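Local coordinates for lipolytic protein G-D-S-L family (Chitinophaga pinensis, PDB 4Q7Q), which is of unknown function but probably hydrolyses ester bonds, as lipases and acylhydrolases of the GDSL family in the SGNH hydrolase clan do, at residues 126-131 and 162-167. Residues are numbered along the deposited sequence; the frame is centred on the assembly and turned at random.
Sequences LITPMQ and NAVLTI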
ATOM      1  N   LEU A 126       5.779  -1.533 -10.789  1.00 18.02           N
ATOM      2  CA  LEU A 126       5.929  -1.215  -9.374  1.00 17.67           C
ATOM      3  C   LEU A 126       4.931  -0.133  -8.988  1.00 18.02           C
ATOM      4  O   LEU A 126       4.591   0.728  -9.799  1.00 19.21           O
ATOM      5  CB  LEU A 126       7.352  -0.744  -9.067  1.00 18.74           C
ATOM      6  CG  LEU A 126       8.496  -1.609  -9.604  1.00 18.73           C
ATOM      7  CD1 LEU A 126       9.833  -1.009  -9.202  1.00 20.34           C
ATOM      8  CD2 LEU A 126       8.374  -3.058  -9.138  1.00 19.56           C
ATOM      9  N   ILE A 127       4.459  -0.185  -7.749  1.00 16.99           N
ATOM     10  CA  ILE A 127       3.509   0.798  -7.243  1.00 17.43           C
ATOM     11  C   ILE A 127       4.067   1.428  -5.975  1.00 17.71           C
ATOM     12  O   ILE A 127       4.386   0.716  -5.028  1.00 18.47           O
ATOM     13  CB  ILE A 127       2.157   0.138  -6.926  1.00 16.49           C
ATOM     14  CG1 ILE A 127       1.654  -0.647  -8.142  1.00 16.36           C
ATOM     15  CG2 ILE A 127       1.145   1.171  -6.449  1.00 17.67           C
ATOM     16  CD1 ILE A 127       0.299  -1.264  -7.938  1.00 17.37           C
ATOM     17  N   THR A 128       4.206   2.752  -5.950  1.00 17.03           N
ATOM     18  CA  THR A 128       4.711   3.412  -4.741  1.00 17.39           C
ATOM     19  C   THR A 128       3.698   3.357  -3.606  1.00 17.82           C
ATOM     20  O   THR A 128       2.495   3.284  -3.848  1.00 17.54           O
ATOM     21  CB  THR A 128       5.059   4.897  -4.969  1.00 18.25           C
ATOM     22  OG1 THR A 128       3.856   5.631  -5.218  1.00 20.05           O
ATOM     23  CG2 THR A 128       6.026   5.066  -6.132  1.00 19.20           C
ATOM     24  N   PRO A 129       4.181   3.397  -2.360  1.00 17.35           N
ATOM     25  CA  PRO A 129       3.207   3.471  -1.271  1.00 16.53           C
ATOM     26  C   PRO A 129       2.339   4.717  -1.380  1.00 16.26           C
ATOM     27  O   PRO A 129       2.785   5.776  -1.829  1.00 19.04           O
ATOM     28  CB  PRO A 129       4.085   3.556  -0.019  1.00 17.94           C
ATOM     29  CG  PRO A 129       5.361   2.909  -0.403  1.00 19.21           C
ATOM     30  CD  PRO A 129       5.559   3.231  -1.867  1.00 18.46           C
HETATM   31  N   MSE A 130       1.084   4.574  -0.984  1.00 16.34           N
HETATM   32  CA  MSE A 130       0.200   5.716  -0.861  1.00 15.97           C
HETATM   33  C   MSE A 130       0.535   6.456   0.425  1.00 14.53           C
HETATM   34  O   MSE A 130       1.020   5.863   1.386  1.00 15.00           O
HETATM   35  CB  MSE A 130      -1.251   5.237  -0.820  1.00 16.46           C
HETATM   36  CG  MSE A 130      -2.272   6.359  -0.919  1.00 18.59           C
HETATM   37 SE   MSE A 130      -4.106   5.749  -1.236  0.83 25.02          SE
HETATM   38  CE  MSE A 130      -4.535   5.217   0.589  1.00 22.91           C
ATOM     39  N   GLN A 131       0.271   7.756   0.458  1.00 14.04           N
ATOM     40  CA  GLN A 131       0.340   8.464   1.727  1.00 14.55           C
ATOM     41  C   GLN A 131      -0.663   7.852   2.699  1.00 15.48           C
ATOM     42  O   GLN A 131      -1.622   7.174   2.302  1.00 15.83           O
ATOM     43  CB  GLN A 131       0.113   9.961   1.533  1.00 16.68           C
ATOM     44  CG  GLN A 131       1.229  10.588   0.719  1.00 17.59           C
ATOM     45  CD  GLN A 131       1.127  12.090   0.607  1.00 19.77           C
ATOM     46  OE1 GLN A 131       1.017  12.800   1.612  1.00 21.24           O
ATOM     47  NE2 GLN A 131       1.184  12.588  -0.619  1.00 22.93           N
ATOM     48  N   ASN A 162      10.324   7.204  -3.304  1.00 17.00           N
ATOM     49  CA  ASN A 162      11.417   7.612  -4.175  1.00 18.88           C
ATOM     50  C   ASN A 162      12.330   6.444  -4.538  1.00 18.82           C
ATOM     51  O   ASN A 162      12.821   6.356  -5.670  1.00 20.02           O
ATOM     52  CB  ASN A 162      12.205   8.777  -3.562  1.00 20.89           C
ATOM     53  CG  ASN A 162      11.408  10.083  -3.552  1.00 24.43           C
ATOM     54  OD1 ASN A 162      10.408  10.221  -4.259  1.00 26.31           O
ATOM     55  ND2 ASN A 162      11.862  11.050  -2.765  1.00 26.08           N
ATOM     56  N   ALA A 163      12.550   5.539  -3.588  1.00 17.64           N
ATOM     57  CA  ALA A 163      13.315   4.327  -3.880  1.00 18.64           C
ATOM     58  C   ALA A 163      12.643   3.497  -4.981  1.00 19.46           C
ATOM     59  O   ALA A 163      13.302   3.038  -5.917  1.00 19.74           O
ATOM     60  CB  ALA A 163      13.503   3.498  -2.624  1.00 18.22           C
ATOM     61  N   VAL A 164      11.332   3.310  -4.870  1.00 17.67           N
ATOM     62  CA  VAL A 164      10.590   2.568  -5.884  1.00 16.84           C
ATOM     63  C   VAL A 164      10.705   3.263  -7.246  1.00 18.48           C
ATOM     64  O   VAL A 164      10.953   2.621  -8.264  1.00 19.19           O
ATOM     65  CB  VAL A 164       9.108   2.403  -5.482  1.00 17.91           C
ATOM     66  CG1 VAL A 164       8.309   1.797  -6.632  1.00 18.27           C
ATOM     67  CG2 VAL A 164       8.991   1.551  -4.199  1.00 17.81           C
ATOM     68  N   LEU A 165      10.549   4.582  -7.254  1.00 18.74           N
ATOM     69  CA  LEU A 165      10.699   5.350  -8.487  1.00 19.47           C
ATOM     70  C   LEU A 165      12.097   5.184  -9.075  1.00 20.85           C
ATOM     71  O   LEU A 165      12.259   5.031 -10.283  1.00 22.10           O
ATOM     72  CB  LEU A 165      10.397   6.825  -8.247  1.00 21.25           C
ATOM     73  CG  LEU A 165       8.928   7.182  -8.002  1.00 22.43           C
ATOM     74  CD1 LEU A 165       8.841   8.569  -7.395  1.00 23.66           C
ATOM     75  CD2 LEU A 165       8.130   7.115  -9.298  1.00 23.83           C
ATOM     76  N   THR A 166      13.108   5.214  -8.215  1.00 21.44           N
ATOM     77  CA  THR A 166      14.492   5.053  -8.658  1.00 22.15           C
ATOM     78  C   THR A 166      14.739   3.680  -9.281  1.00 22.42           C
ATOM     79  O   THR A 166      15.386   3.583 -10.317  1.00 23.99           O
ATOM     80  CB  THR A 166      15.478   5.304  -7.499  1.00 22.91           C
ATOM     81  OG1 THR A 166      15.307   6.642  -7.017  1.00 24.55           O
ATOM     82  CG2 THR A 166      16.916   5.128  -7.955  1.00 22.39           C
ATOM     83  N   ILE A 167      14.214   2.626  -8.661  1.00 22.01           N
ATOM     84  CA  ILE A 167      14.351   1.274  -9.206  1.00 22.09           C
ATOM     85  C   ILE A 167      13.650   1.163 -10.551  1.00 23.26           C
ATOM     86  O   ILE A 167      14.174   0.551 -11.486  1.00 23.91           O
ATOM     87  CB  ILE A 167      13.775   0.212  -8.240  1.00 20.50           C
ATOM     88  CG1 ILE A 167      14.587   0.179  -6.943  1.00 22.08           C
ATOM     89  CG2 ILE A 167      13.782  -1.168  -8.877  1.00 20.89           C
ATOM     90  CD1 ILE A 167      13.913  -0.578  -5.832  1.00 23.31           C
TER
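Thr-128 and Val-164 bring the backbones closest, their CA atoms 6.0 Å apart, where the chain leaving strand 123-127 passes against helix 157-171. No hydrogen bond joins 126-131 to 162-167, and the buried seam is made mainly of aliphatic carbon. Val-164, its CB directed at 126-131, fills the middle of the seam. Its CG1, anti to the backbone N (chi1 172°), lies 3.6 Å from Leu-126 CB and 4.0 Å from Thr-128 CG2, while CG2 makes a looser contact with the Pro-129 ring at CD. Valine suits this place because its short side chain fits the close approach of the two backbones, while its two methyls diverge, CG1 to Leu-126 and Thr-128, CG2 to Pro-129.

Leu-126 reaches farther along the helix, its CD1 meeting Ile-167 CG2 at 4.0 Å; the two side chains cross at about a right angle. Ile-167 lies one helical turn after Val-164. Leucine is long enough to touch Val-164 with CB and Ile-167 with CD1, whereas the branch methyl CG2 of Ile-167 meets that tip close to the helix backbone.

Thr-128 serves two environments. Its methyl CG2, besides touching Val-164, comes within 4.0 Å of Leu-165 CG. The hydroxyl OG1 takes the position between backbone N and carbonyl carbon (chi1 68°) and hydrogen-bonds to Tyr-179 N and Asp-177 OD1, so that this buried polar atom is satisfied while the methyl joins the apolar layer.

This is the helix-on-sheet packing of the three-layered alpha/beta/alpha SGNH hydrolase fold. Strand 123-127 runs parallel between strands 73-77 and 175-176; Val-175 of the latter also touches Val-164 and Leu-165, and on the helix's flank Ile-167 meets Tyr-105 and Phe-108 of helix 104-118.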